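PDB 2WQL: major allergen DAU C 1 from Daucus carota, which belongs to the Bet v 1 family of pathogenesis-related plant defence proteins and may, like its relatives, bind small hydrophobic ligands such as abscisic acid. Local coordinates for residues A73-K76 with E77-S80. The protein carries 4 engineered substitutions. Numbering follows the deposited sequence.
Sequences AVNK and EALS. Engineered in segment 77-80: Ser-80 (natural residue Thr).
A chi1 of -167° turns the Asn-75 amide away from its own backbone N and forward along the chain, where its OD1 meets the peptide nitrogens of the turn that follows. A chi2 of -48° sets the carboxamide so that Ala-78 N reaches Asn-75 OD1 from above the amide plane rather than along a lone pair, at 2.9 Å. Glu-77 N adds a weak, strongly bent bond to Asn-75 OD1 at 3.2 Å, and two successive N-H groups therefore converge on one acceptor. The methyl of Ala-78 lies against this amide, its CB 3.6 Å from Asn-75 CG. Through OD1, the last residue of the strand thus takes two N-H groups of the turn, one of them only weakly.

The main chain of Asn-75 closes the hairpin. Asn-75 N donates to Ser-80 O at 3.0 Å, and Asn-75 O accepts from Ser-80 N at 3.3 Å. Both side chains of this antiparallel hydrogen-bonded pair rise on the same face of the sheet, where OG of the engineered Ser-80 sits 3.5 Å from Asn-75 CB. Leu-79 has a left-handed backbone conformation, and its side chain packs on Ala-16 and Phe-20 of helix 16-25. A second subunit covers the turn: its Lys-115 NZ bonds Ala-78 O, and its Val-103 packs on Ala-78 and Ser-80. Leu-79 and Ser-80 together face Asn-75, a G1 beta bulge where the four-residue turn 76-79 passes into strand 80-87, within the tight hairpin that joins this strand to strand 66-75 in the curved antiparallel sheet of the Bet v 1 fold.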
loop_
_atom_site.group_PDB
_atom_site.type_symbol
_atom_site.label_atom_id
_atom_site.label_comp_id
_atom_site.label_asym_id
_atom_site.label_seq_id
_atom_site.Cartn_x
_atom_site.Cartn_y
_atom_site.Cartn_z
ATOM N N ALA A 73 18.473 -12.025 21.484
ATOM C CA ALA A 73 17.144 -12.484 21.945
ATOM C C ALA A 73 16.426 -13.269 20.842
ATOM O O ALA A 73 16.556 -12.971 19.650
ATOM C CB ALA A 73 16.286 -11.314 22.403
ATOM N N VAL A 74 15.689 -14.291 21.254
ATOM C CA VAL A 74 14.801 -15.043 20.367
ATOM C C VAL A 74 13.451 -15.206 21.037
ATOM O O VAL A 74 13.381 -15.559 22.215
ATOM C CB VAL A 74 15.301 -16.459 20.102
ATOM C CG1 VAL A 74 14.660 -17.039 18.857
ATOM C CG2 VAL A 74 16.792 -16.491 19.961
ATOM N N ASN A 75 12.385 -14.928 20.298
ATOM C CA ASN A 75 11.043 -15.138 20.801
ATOM C C ASN A 75 10.295 -15.979 19.786
ATOM O O ASN A 75 9.830 -15.485 18.787
ATOM C CB ASN A 75 10.342 -13.812 21.094
ATOM C CG ASN A 75 9.093 -13.991 21.901
ATOM O OD1 ASN A 75 8.263 -14.844 21.593
ATOM N ND2 ASN A 75 8.929 -13.174 22.936
ATOM N N LYS A 76 10.202 -17.266 20.071
ATOM C CA LYS A 76 9.600 -18.231 19.166
ATOM C C LYS A 76 8.107 -18.001 18.949
ATOM O O LYS A 76 7.586 -18.254 17.862
ATOM C CB LYS A 76 9.844 -19.653 19.696
ATOM C CG LYS A 76 11.324 -20.040 19.682
ATOM C CD LYS A 76 11.643 -21.299 20.529
ATOM C CE LYS A 76 13.181 -21.494 20.676
ATOM N NZ LYS A 76 13.534 -22.804 21.312
ATOM N N GLU A 77 7.433 -17.521 19.983
ATOM C CA GLU A 77 6.002 -17.315 19.943
ATOM C C GLU A 77 5.643 -16.042 19.190
ATOM O O GLU A 77 4.659 -16.005 18.453
ATOM C CB GLU A 77 5.468 -17.260 21.370
ATOM C CG GLU A 77 5.664 -18.568 22.155
ATOM C CD GLU A 77 4.828 -19.736 21.595
ATOM O OE1 GLU A 77 3.887 -19.487 20.792
ATOM O OE2 GLU A 77 5.106 -20.904 21.963
ATOM N N ALA A 78 6.456 -15.005 19.356
ATOM C CA ALA A 78 6.212 -13.728 18.711
ATOM C C ALA A 78 6.838 -13.614 17.328
ATOM O O ALA A 78 6.557 -12.650 16.629
ATOM C CB ALA A 78 6.706 -12.625 19.580
ATOM N N LEU A 79 7.662 -14.595 16.942
ATOM C CA LEU A 79 8.428 -14.576 15.700
ATOM C C LEU A 79 9.322 -13.319 15.596
ATOM O O LEU A 79 9.340 -12.642 14.565
ATOM C CB LEU A 79 7.496 -14.675 14.493
ATOM C CG LEU A 79 6.369 -15.714 14.559
ATOM C CD1 LEU A 79 5.597 -15.749 13.255
ATOM C CD2 LEU A 79 6.904 -17.099 14.929
ATOM N N SER A 80 10.053 -13.008 16.663
ATOM C CA SER A 80 11.034 -11.939 16.620
ATOM C C SER A 80 12.426 -12.460 16.940
ATOM O O SER A 80 12.585 -13.470 17.630
ATOM C CB SER A 80 10.664 -10.797 17.571
ATOM O OG SER A 80 10.896 -11.122 18.922
#